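Local coordinates for carboxypeptidase 1 (Deinococcus radiodurans str. R1, PDB 5GIV), which probably releases amino acids one at a time from the C-terminus of peptides, with broad specificity except for proline, by means of a single catalytic zinc ion, at residues Y422-V427 with Q482-G487; N161-G166 with V290-H295; A315-W320 with V331-M336; D199-G204 with Q255-A260; G25-L30 with S51-L56. All coordinates share one frame; numbering follows the deposited sequence.

Overall arrangement
The five contacts join parts of one largely helical M32 fold. Interaction 5 closes first along the chain and borders the second subunit; interaction 2 then spans interaction 4, and interactions 3 and 1 follow. Interactions 1 and 2, with centres 12 Å apart, meet near the zinc: I424 of helix 420-439 packs on D164 and G293, at the start of the helix bearing the zinc ligand E296. Interactions 3 and 4, centres 14 Å apart, share an apolar cluster in which F200 lies on V331 and M336, and W320 on P257, at the start of the helix with H266 and H270. Both ligand-bearing helices are thus packed at their N-terminal ends, whereas interaction 5 lies 44 Å from interaction 3 between centres.

Interaction 1. Residues Y422-V427 with Q482-G487; sequences YTIGNV and QALTAG
Two bonds hold the best-held polar atom here, a water, which donates one hydrogen to V427 O at 3.0 Å and the other to T485 O at 2.6 Å. Two carbonyls cannot bond to each other, so the water joins them. In the mainly helical M32 carboxypeptidase fold, this bridge ties the first turns of helix 420-439 to the loop that leads from helix 472-480 into helix 487-501. T485 sends its side chain away from helix 420-439, and its OG1 accepts G487 N at 3.0 Å in a nearly straight capping bond (165°). Threonine suits the place because its hydroxyl can cap the next helix while its carbonyl serves the bridge. Q431, further along helix 420-439, also bonds A483 O and T485 N.

Beside the water the contact is apolar. V427 holds CG1 anti to its backbone N (chi1 176°), which sets that methyl 3.5 Å from L484 CD1, the two side chains crossing at about a right angle. The other leucine methyl, CD2, lies more loosely at 4.3 Å from I424 CG2, and M167 touches both I424 and L484. The I424 side chain is about 7 Å from that of the zinc ligand E296. At A486 a small residue lets the backbones approach, and V427 CG1 comes to 3.7 Å from A486 CA.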
# COMPACT_ATOMS: atom_id res chain seq x y z
N TYR A 422 21.86 -5.96 17.14
CA TYR A 422 21.64 -4.60 17.64
C TYR A 422 22.91 -4.06 18.29
O TYR A 422 23.27 -2.89 18.10
CB TYR A 422 20.49 -4.58 18.65
CG TYR A 422 19.16 -5.02 18.08
CD1 TYR A 422 18.49 -4.25 17.14
CD2 TYR A 422 18.55 -6.19 18.51
CE1 TYR A 422 17.27 -4.63 16.62
CE2 TYR A 422 17.33 -6.59 18.00
CZ TYR A 422 16.69 -5.81 17.06
OH TYR A 422 15.47 -6.20 16.54
N THR A 423 23.61 -4.89 19.06
CA THR A 423 24.82 -4.43 19.73
C THR A 423 25.98 -4.34 18.75
O THR A 423 26.79 -3.41 18.82
CB THR A 423 25.17 -5.35 20.89
OG1 THR A 423 24.24 -5.14 21.95
CG2 THR A 423 26.58 -5.09 21.39
N ILE A 424 26.05 -5.28 17.82
CA ILE A 424 27.03 -5.18 16.75
C ILE A 424 26.86 -3.88 15.99
O ILE A 424 27.84 -3.20 15.66
CB ILE A 424 26.92 -6.42 15.84
CG1 ILE A 424 27.19 -7.68 16.66
CG2 ILE A 424 27.88 -6.32 14.66
CD1 ILE A 424 26.96 -8.97 15.90
N GLY A 425 25.61 -3.49 15.71
CA GLY A 425 25.37 -2.22 15.05
C GLY A 425 25.86 -1.04 15.87
O GLY A 425 26.43 -0.09 15.33
N ASN A 426 25.64 -1.09 17.18
CA ASN A 426 26.12 -0.01 18.04
C ASN A 426 27.64 0.12 17.93
O ASN A 426 28.18 1.23 17.82
CB ASN A 426 25.71 -0.26 19.49
CG ASN A 426 24.28 0.13 19.78
OD1 ASN A 426 23.72 1.03 19.14
ND2 ASN A 426 23.69 -0.52 20.78
N VAL A 427 28.34 -1.01 17.99
CA VAL A 427 29.80 -0.98 17.91
C VAL A 427 30.24 -0.41 16.56
O VAL A 427 31.01 0.56 16.49
CB VAL A 427 30.37 -2.39 18.13
CG1 VAL A 427 31.87 -2.39 17.96
CG2 VAL A 427 29.99 -2.91 19.51
N GLN A 482 40.35 -1.99 9.64
CA GLN A 482 40.51 -3.02 10.66
C GLN A 482 39.20 -3.79 10.81
O GLN A 482 38.14 -3.35 10.34
CB GLN A 482 40.93 -2.42 12.00
CG GLN A 482 40.03 -1.29 12.45
CD GLN A 482 40.49 -0.66 13.75
OE1 GLN A 482 41.11 -1.32 14.58
NE2 GLN A 482 40.19 0.61 13.93
N ALA A 483 39.29 -4.94 11.46
CA ALA A 483 38.12 -5.76 11.74
C ALA A 483 37.28 -5.12 12.84
O ALA A 483 37.66 -4.11 13.46
CB ALA A 483 38.55 -7.17 12.13
N LEU A 484 36.14 -5.74 13.13
CA LEU A 484 35.25 -5.24 14.17
C LEU A 484 36.00 -5.04 15.47
O LEU A 484 36.71 -5.93 15.94
CB LEU A 484 34.09 -6.22 14.36
CG LEU A 484 33.10 -5.99 15.50
CD1 LEU A 484 32.41 -4.66 15.34
CD2 LEU A 484 32.06 -7.11 15.51
N THR A 485 35.89 -3.83 16.04
CA THR A 485 36.50 -3.55 17.33
C THR A 485 35.63 -2.57 18.10
O THR A 485 35.12 -1.60 17.53
CB THR A 485 37.93 -2.98 17.18
OG1 THR A 485 38.37 -2.44 18.43
CG2 THR A 485 37.97 -1.90 16.12
N ALA A 486 35.51 -2.79 19.40
CA ALA A 486 34.77 -1.89 20.27
C ALA A 486 35.55 -0.64 20.63
O ALA A 486 35.01 0.24 21.30
CB ALA A 486 34.38 -2.61 21.57
N GLY A 487 36.79 -0.53 20.17
CA GLY A 487 37.63 0.58 20.54
C GLY A 487 36.99 1.91 20.24
O GLY A 487 36.73 2.71 21.13
O HOH W 1 33.84 0.66 17.54

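Interaction 2. Residues N161-G166 with V290-H295; sequences NESDEG and VSAGVH
D164 points its carboxylate into the first turn of helix 292-306, with CG beside its own backbone N and anti to its carbonyl carbon (chi1 -64°). Its two oxygens do different work. OD2 turns its syn lone pair to G293 N, at 2.7 Å and a somewhat bent 149°. OD1 faces back to its own segment, where S163 OG donates to it from above the carboxylate plane. S291 stands next to OD2 with its hydroxyl between backbone N and carbonyl carbon. From there OG accepts V294 N at 3.2 Å, and a water that donates to D164 OD2 at 2.6 Å also bonds S291 OG at 2.7 Å.

S291 is thus the N-cap of helix 292-306, the helix that brings E296 to the zinc, and an aspartate from the end of helix 155-163 supplements the cap. The negative charge of D164 would probably be favoured by the N-terminal end of the helix. The backbone adds a very straight bond, A292 N to S163 O at 3.1 Å (176°), in the plane of the carbonyl. Serine at 163 is small enough for OG to lie 3.4 Å from A292 CB, tip to tip with the methyl. Glycine at 293 is equally fitting, because a beta carbon there would clash with D164 OD2. Past the helix end a second water accepts from E165 N and donates to V290 O, while N161 OD1 takes G166 N at 2.8 Å.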
# COMPACT_ATOMS: atom_id res chain seq x y z
N ASN A 161 25.54 -16.61 12.76
CA ASN A 161 26.04 -16.43 11.40
C ASN A 161 24.94 -16.02 10.44
O ASN A 161 25.18 -15.24 9.51
CB ASN A 161 26.72 -17.71 10.91
CG ASN A 161 27.15 -17.63 9.45
OD1 ASN A 161 28.17 -17.04 9.12
ND2 ASN A 161 26.35 -18.22 8.57
N GLU A 162 23.72 -16.53 10.64
CA GLU A 162 22.60 -16.10 9.81
C GLU A 162 22.38 -14.60 9.92
O GLU A 162 22.04 -13.93 8.94
CB GLU A 162 21.34 -16.87 10.21
CG GLU A 162 20.26 -16.89 9.14
CD GLU A 162 20.66 -17.71 7.93
OE1 GLU A 162 21.59 -18.56 8.05
OE2 GLU A 162 20.05 -17.52 6.84
N SER A 163 22.58 -14.05 11.12
CA SER A 163 22.43 -12.62 11.32
C SER A 163 23.62 -11.86 10.75
O SER A 163 23.45 -10.83 10.08
CB SER A 163 22.24 -12.33 12.82
OG SER A 163 22.39 -10.95 13.11
N ASP A 164 24.84 -12.31 11.02
CA ASP A 164 26.05 -11.62 10.56
C ASP A 164 27.04 -12.66 10.03
O ASP A 164 27.74 -13.30 10.81
CB ASP A 164 26.68 -10.78 11.66
CG ASP A 164 25.78 -9.65 12.09
OD1 ASP A 164 24.95 -9.85 13.01
OD2 ASP A 164 25.89 -8.56 11.50
N GLU A 165 27.09 -12.80 8.71
CA GLU A 165 27.95 -13.81 8.11
C GLU A 165 29.37 -13.67 8.64
O GLU A 165 29.95 -12.58 8.63
CB GLU A 165 27.94 -13.68 6.58
CG GLU A 165 28.73 -14.78 5.90
CD GLU A 165 28.93 -14.53 4.42
OE1 GLU A 165 28.76 -13.38 3.97
OE2 GLU A 165 29.28 -15.47 3.69
N GLY A 166 29.91 -14.79 9.13
CA GLY A 166 31.24 -14.83 9.66
C GLY A 166 31.34 -14.60 11.15
O GLY A 166 32.38 -14.88 11.74
N VAL A 290 24.19 -5.95 3.80
CA VAL A 290 25.04 -7.13 3.90
C VAL A 290 24.82 -7.94 5.18
O VAL A 290 25.04 -9.15 5.18
CB VAL A 290 26.53 -6.72 3.76
CG1 VAL A 290 27.02 -6.01 5.02
CG2 VAL A 290 27.40 -7.92 3.45
N SER A 291 24.38 -7.31 6.27
CA SER A 291 24.23 -8.02 7.54
C SER A 291 23.42 -7.18 8.51
O SER A 291 23.23 -5.97 8.32
CB SER A 291 25.58 -8.36 8.16
OG SER A 291 26.24 -7.17 8.57
N ALA A 292 22.95 -7.82 9.58
CA ALA A 292 22.18 -7.09 10.58
C ALA A 292 23.05 -6.05 11.27
O ALA A 292 22.61 -4.91 11.49
CB ALA A 292 21.59 -8.05 11.61
N GLY A 293 24.28 -6.42 11.62
CA GLY A 293 25.15 -5.48 12.33
C GLY A 293 25.52 -4.28 11.48
O GLY A 293 25.49 -3.14 11.96
N VAL A 294 25.85 -4.50 10.21
CA VAL A 294 26.17 -3.37 9.35
C VAL A 294 24.94 -2.50 9.17
O VAL A 294 25.03 -1.26 9.22
CB VAL A 294 26.73 -3.85 8.00
CG1 VAL A 294 26.90 -2.68 7.05
CG2 VAL A 294 28.05 -4.54 8.20
N HIS A 295 23.77 -3.12 9.00
CA HIS A 295 22.55 -2.33 8.84
C HIS A 295 22.29 -1.45 10.06
O HIS A 295 22.13 -0.23 9.94
CB HIS A 295 21.35 -3.24 8.56
CG HIS A 295 20.55 -2.81 7.37
ND1 HIS A 295 19.92 -1.59 7.31
CD2 HIS A 295 20.35 -3.40 6.17
CE1 HIS A 295 19.34 -1.46 6.13
NE2 HIS A 295 19.58 -2.55 5.42
O HOH W 2 28.10 -7.60 10.47
O HOH W 3 25.11 -11.42 6.92

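Interaction 3. Residues A315-W320 with V331-M336; sequences AYFGDW and VTEEEM
A capping box opens helix 333-339, and the turn it builds is pressed against an aromatic face of helix 310-323. T332 OG1 accepts E335 N at 2.9 Å, while E335 OE1 in turn accepts T332 N at 2.9 Å on its anti lone pair in a fairly straight bond (164°). Threonine and glutamate suit these places because each side chain can satisfy the other's backbone N-H.

The box presents the backbone of E333 to F317. E333 CA sits 3.7 Å from the centroid of the phenylalanine ring, only 4° off its normal, a CH-pi contact squarely over one face. E333 CB covers the same face near CD2. F317 CG is anti to its backbone N, as is CG of W320 one turn later, so both rings are directed at the second helix. M336 packs against both: its CB lies 3.7 Å from F317 CE1, and its flexible chain, bent at chi2 and chi3, folds SD to 4.4 Å from the centroid of the W320 five-membered ring, an oblique Met-aromatic contact. W320 also meets F213, W313 and F324 edge-to-face. The indole N-H is buried without a polar partner in the model; at its edge, near the ring plane, M336 CE lies 2.9 Å from W320 NE1, closer than a comfortable van der Waals contact, so the fit is strained as modelled.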
# COMPACT_ATOMS: atom_id res chain seq x y z
N ALA A 315 22.72 23.22 14.70
CA ALA A 315 22.15 23.46 13.38
C ALA A 315 20.63 23.52 13.39
O ALA A 315 20.04 24.33 12.67
CB ALA A 315 22.60 22.36 12.42
N TYR A 316 19.96 22.72 14.24
CA TYR A 316 18.52 22.57 14.15
C TYR A 316 17.75 23.16 15.31
O TYR A 316 16.52 23.24 15.23
CB TYR A 316 18.14 21.08 14.00
CG TYR A 316 18.47 20.55 12.64
CD1 TYR A 316 17.68 20.90 11.55
CD2 TYR A 316 19.55 19.70 12.43
CE1 TYR A 316 17.97 20.43 10.29
CE2 TYR A 316 19.84 19.22 11.17
CZ TYR A 316 19.05 19.59 10.11
OH TYR A 316 19.32 19.14 8.84
N PHE A 317 18.40 23.61 16.38
CA PHE A 317 17.62 24.17 17.48
C PHE A 317 16.78 25.35 17.00
O PHE A 317 15.65 25.53 17.47
CB PHE A 317 18.53 24.60 18.63
CG PHE A 317 17.77 25.04 19.84
CD1 PHE A 317 17.14 24.12 20.64
CD2 PHE A 317 17.69 26.39 20.17
CE1 PHE A 317 16.44 24.51 21.76
CE2 PHE A 317 16.98 26.79 21.30
CZ PHE A 317 16.35 25.85 22.09
N GLY A 318 17.30 26.14 16.06
CA GLY A 318 16.54 27.25 15.53
C GLY A 318 15.22 26.82 14.92
O GLY A 318 14.16 27.32 15.28
N ASP A 319 15.28 25.87 13.98
CA ASP A 319 14.04 25.32 13.42
C ASP A 319 13.19 24.68 14.51
O ASP A 319 11.97 24.87 14.54
CB ASP A 319 14.37 24.31 12.31
CG ASP A 319 13.13 23.63 11.75
OD1 ASP A 319 12.01 24.03 12.09
OD2 ASP A 319 13.26 22.71 10.92
N TRP A 320 13.83 23.97 15.42
CA TRP A 320 13.13 23.34 16.54
C TRP A 320 12.42 24.39 17.39
O TRP A 320 11.21 24.27 17.66
CB TRP A 320 14.15 22.56 17.36
CG TRP A 320 13.62 21.72 18.48
CD1 TRP A 320 13.75 21.95 19.82
CD2 TRP A 320 12.91 20.48 18.35
NE1 TRP A 320 13.16 20.94 20.53
CE2 TRP A 320 12.64 20.02 19.66
CE3 TRP A 320 12.48 19.71 17.27
CZ2 TRP A 320 11.96 18.83 19.91
CZ3 TRP A 320 11.81 18.53 17.51
CH2 TRP A 320 11.55 18.10 18.82
N VAL A 331 14.58 27.69 27.50
CA VAL A 331 15.42 26.52 27.29
C VAL A 331 16.50 26.92 26.31
O VAL A 331 16.21 27.50 25.25
CB VAL A 331 14.62 25.32 26.76
CG1 VAL A 331 15.50 24.08 26.69
CG2 VAL A 331 13.37 25.09 27.61
N THR A 332 17.75 26.60 26.63
CA THR A 332 18.84 26.94 25.74
C THR A 332 19.06 25.82 24.73
O THR A 332 18.54 24.71 24.84
CB THR A 332 20.13 27.18 26.52
OG1 THR A 332 20.60 25.93 27.05
CG2 THR A 332 19.90 28.17 27.67
N GLU A 333 19.83 26.15 23.69
CA GLU A 333 20.25 25.12 22.76
C GLU A 333 21.06 24.04 23.47
O GLU A 333 20.88 22.85 23.20
CB GLU A 333 21.06 25.76 21.63
CG GLU A 333 21.86 24.78 20.83
CD GLU A 333 22.80 25.47 19.87
OE1 GLU A 333 22.38 26.46 19.23
OE2 GLU A 333 23.96 25.02 19.79
N GLU A 334 21.93 24.43 24.40
CA GLU A 334 22.72 23.44 25.14
C GLU A 334 21.83 22.53 25.98
O GLU A 334 22.17 21.35 26.18
CB GLU A 334 23.77 24.15 26.00
CG GLU A 334 24.60 23.26 26.94
CD GLU A 334 25.58 22.32 26.20
OE1 GLU A 334 26.20 21.47 26.88
OE2 GLU A 334 25.75 22.44 24.96
N GLU A 335 20.72 23.04 26.50
CA GLU A 335 19.86 22.20 27.32
C GLU A 335 19.14 21.15 26.47
O GLU A 335 18.97 20.01 26.90
CB GLU A 335 18.87 23.07 28.09
CG GLU A 335 19.53 23.81 29.23
CD GLU A 335 18.59 24.73 29.96
OE1 GLU A 335 17.89 25.52 29.31
OE2 GLU A 335 18.58 24.68 31.21
N MET A 336 18.74 21.52 25.25
CA MET A 336 18.13 20.54 24.37
C MET A 336 19.12 19.45 23.99
O MET A 336 18.75 18.27 23.91
CB MET A 336 17.57 21.23 23.13
CG MET A 336 16.93 20.28 22.14
SD MET A 336 15.48 19.45 22.83
CE MET A 336 14.45 20.85 23.18

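Interaction 4. Residues D199-G204 with Q255-A260; sequences DFLGRG and QDPTDA
The closely packed half of this contact lies at the N-terminus of helix 257-275, the helix that carries the zinc ligands H266 and H270 further on. D256 is the N-cap: its OD1 takes two bonds from one residue, T258 OG1 at 2.9 Å and T258 N at 3.1 Å, both arriving from above the carboxylate plane. Proline suits the first helical turn, where no backbone N-H is needed, and its ring offers a rigid apolar surface to L201. L201, in a short 3-10 segment, holds CG beside its backbone N (chi1 -62°) and splits its two methyls over the helix start. CD2 lies 4.1 Å from P257 CG, and CD1 is 3.8 Å from T258 CG2, the leucine crossing each residue at about a right angle. L201 also packs on M336 and A339 of helix 333-339. An alanine in place of P257 would remove CG and CD and would probably lose most of the apolar contact with L201 and with it some stiffness in the entry to the helix.

Toward solvent the fit slackens. The Q255 side chain starts away from the loop, and at exposed G202 the backbones meet through a single touch, G202 CA to Q255 O at 3.7 Å. L201 O and Q255 O, 3.5 Å apart, are both acceptors and cannot bond each other. The tighter approach of that leucine carbonyl is to the proline ring, L201 O lying 3.1 Å from P257 CD.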
# COMPACT_ATOMS: atom_id res chain seq x y z
N ASP A 199 12.11 18.60 31.77
CA ASP A 199 10.67 18.81 31.88
C ASP A 199 10.09 19.54 30.67
O ASP A 199 8.90 19.36 30.36
CB ASP A 199 10.35 19.60 33.15
CG ASP A 199 10.94 21.00 33.12
OD1 ASP A 199 10.34 21.89 32.47
OD2 ASP A 199 12.00 21.22 33.73
N PHE A 200 10.87 20.36 29.98
CA PHE A 200 10.32 21.09 28.84
C PHE A 200 9.92 20.16 27.71
O PHE A 200 9.13 20.55 26.85
CB PHE A 200 11.31 22.14 28.32
CG PHE A 200 12.66 21.59 27.99
CD1 PHE A 200 12.92 21.07 26.74
CD2 PHE A 200 13.66 21.59 28.94
CE1 PHE A 200 14.15 20.54 26.44
CE2 PHE A 200 14.89 21.08 28.65
CZ PHE A 200 15.14 20.55 27.40
N LEU A 201 10.45 18.93 27.69
CA LEU A 201 10.02 17.94 26.70
C LEU A 201 8.60 17.45 26.94
O LEU A 201 8.02 16.83 26.04
CB LEU A 201 10.99 16.76 26.70
CG LEU A 201 12.43 17.12 26.32
CD1 LEU A 201 13.37 15.93 26.50
CD2 LEU A 201 12.50 17.67 24.90
N GLY A 202 8.01 17.73 28.10
CA GLY A 202 6.66 17.29 28.40
C GLY A 202 5.60 18.35 28.22
O GLY A 202 4.46 18.15 28.67
N ARG A 203 5.91 19.47 27.57
CA ARG A 203 4.99 20.60 27.50
C ARG A 203 3.95 20.45 26.40
O ARG A 203 3.06 21.31 26.30
CB ARG A 203 5.78 21.90 27.31
CG ARG A 203 6.60 22.30 28.51
CD ARG A 203 7.51 23.50 28.26
NE ARG A 203 7.92 24.08 29.54
CZ ARG A 203 8.76 25.10 29.68
NH1 ARG A 203 9.31 25.67 28.61
NH2 ARG A 203 9.05 25.57 30.89
N GLY A 204 4.03 19.39 25.59
CA GLY A 204 3.06 19.19 24.52
C GLY A 204 3.57 19.63 23.17
O GLY A 204 3.70 20.83 22.92
N GLN A 255 3.39 13.73 24.07
CA GLN A 255 3.91 13.96 25.41
C GLN A 255 5.43 13.85 25.49
O GLN A 255 5.99 14.09 26.57
CB GLN A 255 3.27 13.00 26.41
CG GLN A 255 3.63 11.53 26.20
CD GLN A 255 2.70 10.78 25.24
OE1 GLN A 255 2.11 11.36 24.31
NE2 GLN A 255 2.56 9.46 25.47
N ASP A 256 6.12 13.50 24.41
CA ASP A 256 7.58 13.44 24.40
C ASP A 256 8.10 13.44 22.97
O ASP A 256 8.01 12.42 22.27
CB ASP A 256 8.10 12.22 25.17
CG ASP A 256 9.62 12.12 25.16
OD1 ASP A 256 10.31 13.05 24.69
OD2 ASP A 256 10.15 11.12 25.69
N PRO A 257 8.65 14.56 22.49
CA PRO A 257 9.03 14.67 21.08
C PRO A 257 10.31 13.94 20.71
O PRO A 257 10.58 13.77 19.51
CB PRO A 257 9.18 16.18 20.88
CG PRO A 257 9.61 16.67 22.21
CD PRO A 257 8.90 15.81 23.23
N THR A 258 11.11 13.48 21.69
CA THR A 258 12.32 12.74 21.35
C THR A 258 12.00 11.38 20.73
O THR A 258 12.80 10.87 19.95
CB THR A 258 13.21 12.55 22.58
OG1 THR A 258 12.55 11.70 23.53
CG2 THR A 258 13.53 13.89 23.24
N ASP A 259 10.83 10.81 21.04
CA ASP A 259 10.49 9.49 20.50
C ASP A 259 10.37 9.52 18.98
O ASP A 259 11.07 8.78 18.28
CB ASP A 259 9.18 9.00 21.12
CG ASP A 259 9.40 8.20 22.39
OD1 ASP A 259 10.12 8.70 23.30
OD2 ASP A 259 8.85 7.08 22.47
N ALA A 260 9.47 10.36 18.45
CA ALA A 260 9.29 10.42 17.01
C ALA A 260 10.57 10.85 16.31
O ALA A 260 10.97 10.25 15.30
CB ALA A 260 8.15 11.39 16.67

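Interaction 5. Residues G25-L30 with S51-L56; sequences GIEALL and SLLAGL
L53 lays its CD1 methyl over L30 of the neighbouring helix, L30 CD1 lying 3.5 Å from L53 CD1 as the two side chains cross obliquely. I26, one turn before L30, is a further neighbour, which L53 crosses at about a right angle. Branched aliphatic residues suit this buried strip, since their methyls interlock without any polar demand.

E27 closes the flank. Its extended chain lays CG 4.0 Å from L53 CB, and the carboxylate runs on beside the second helix, with OE1 3.6 Å from A54 CA. Alanine is small enough to let it pass, and OE2 ends in a salt bridge with R57, beyond the segment. An alanine at E27 would remove the carboxylate and its bridge to R57 and would probably leave one side of L53 less well covered.

The second subunit lies close by: its L29 and L30 pack on L30 and L29 of this chain, and its F23 on L56. The axes of segments 25-30 and 51-56 run nearly antiparallel (163°), 10.1 Å apart at closest approach. L53 fits as a knob between I26, E27, L30 and F23 of the same chain, a knobs-into-holes arrangement between the successive antiparallel helices 8-36 and 43-62, a helical hairpin.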
# COMPACT_ATOMS: atom_id res chain seq x y z
N GLY A 25 9.77 -7.36 -3.43
CA GLY A 25 9.10 -6.08 -3.29
C GLY A 25 7.61 -6.23 -3.03
O GLY A 25 7.04 -5.52 -2.20
N ILE A 26 6.97 -7.17 -3.73
CA ILE A 26 5.53 -7.37 -3.55
C ILE A 26 5.23 -7.94 -2.17
O ILE A 26 4.30 -7.48 -1.49
CB ILE A 26 4.97 -8.28 -4.67
CG1 ILE A 26 5.17 -7.62 -6.03
CG2 ILE A 26 3.51 -8.56 -4.41
CD1 ILE A 26 4.74 -8.50 -7.18
N GLU A 27 6.01 -8.93 -1.73
CA GLU A 27 5.84 -9.43 -0.37
C GLU A 27 5.99 -8.29 0.63
O GLU A 27 5.25 -8.21 1.62
CB GLU A 27 6.84 -10.54 -0.08
CG GLU A 27 6.59 -11.82 -0.86
CD GLU A 27 7.50 -12.97 -0.42
OE1 GLU A 27 7.20 -13.62 0.61
OE2 GLU A 27 8.53 -13.20 -1.10
N ALA A 28 6.95 -7.40 0.39
CA ALA A 28 7.16 -6.26 1.28
C ALA A 28 5.97 -5.31 1.26
O ALA A 28 5.58 -4.77 2.30
CB ALA A 28 8.45 -5.53 0.89
N LEU A 29 5.38 -5.11 0.08
CA LEU A 29 4.20 -4.25 -0.01
C LEU A 29 3.05 -4.83 0.80
O LEU A 29 2.32 -4.10 1.47
CB LEU A 29 3.78 -4.06 -1.47
CG LEU A 29 2.46 -3.31 -1.68
CD1 LEU A 29 2.54 -1.92 -1.06
CD2 LEU A 29 2.13 -3.23 -3.16
N LEU A 30 2.85 -6.15 0.72
CA LEU A 30 1.78 -6.77 1.49
C LEU A 30 2.01 -6.57 2.98
O LEU A 30 1.06 -6.34 3.73
CB LEU A 30 1.70 -8.26 1.16
CG LEU A 30 1.07 -8.61 -0.18
CD1 LEU A 30 1.43 -10.05 -0.54
CD2 LEU A 30 -0.45 -8.41 -0.12
N SER A 51 0.81 -15.76 2.48
CA SER A 51 1.21 -17.16 2.40
C SER A 51 1.30 -17.61 0.95
O SER A 51 2.24 -18.33 0.57
CB SER A 51 0.20 -18.00 3.18
OG SER A 51 0.43 -19.39 3.00
N LEU A 52 0.34 -17.19 0.12
CA LEU A 52 0.38 -17.53 -1.30
C LEU A 52 1.66 -17.00 -1.95
O LEU A 52 2.34 -17.73 -2.68
CB LEU A 52 -0.86 -16.98 -2.00
CG LEU A 52 -0.96 -17.14 -3.52
CD1 LEU A 52 -1.04 -18.62 -3.90
CD2 LEU A 52 -2.15 -16.37 -4.08
N LEU A 53 2.02 -15.75 -1.67
CA LEU A 53 3.21 -15.19 -2.29
C LEU A 53 4.48 -15.81 -1.74
O LEU A 53 5.44 -16.04 -2.48
CB LEU A 53 3.25 -13.67 -2.11
CG LEU A 53 2.76 -12.83 -3.29
CD1 LEU A 53 3.27 -11.40 -3.13
CD2 LEU A 53 3.20 -13.43 -4.64
N ALA A 54 4.51 -16.10 -0.43
CA ALA A 54 5.67 -16.79 0.12
C ALA A 54 5.91 -18.12 -0.59
O ALA A 54 7.06 -18.46 -0.91
CB ALA A 54 5.48 -17.00 1.62
N GLY A 55 4.84 -18.85 -0.88
CA GLY A 55 4.99 -20.12 -1.57
C GLY A 55 5.54 -19.97 -2.98
O GLY A 55 6.43 -20.72 -3.39
N LEU A 56 5.01 -19.00 -3.74
CA LEU A 56 5.50 -18.80 -5.10
C LEU A 56 6.96 -18.37 -5.10
O LEU A 56 7.78 -18.90 -5.86
CB LEU A 56 4.64 -17.77 -5.83
CG LEU A 56 3.22 -18.21 -6.16
CD1 LEU A 56 2.38 -17.04 -6.65
CD2 LEU A 56 3.24 -19.33 -7.19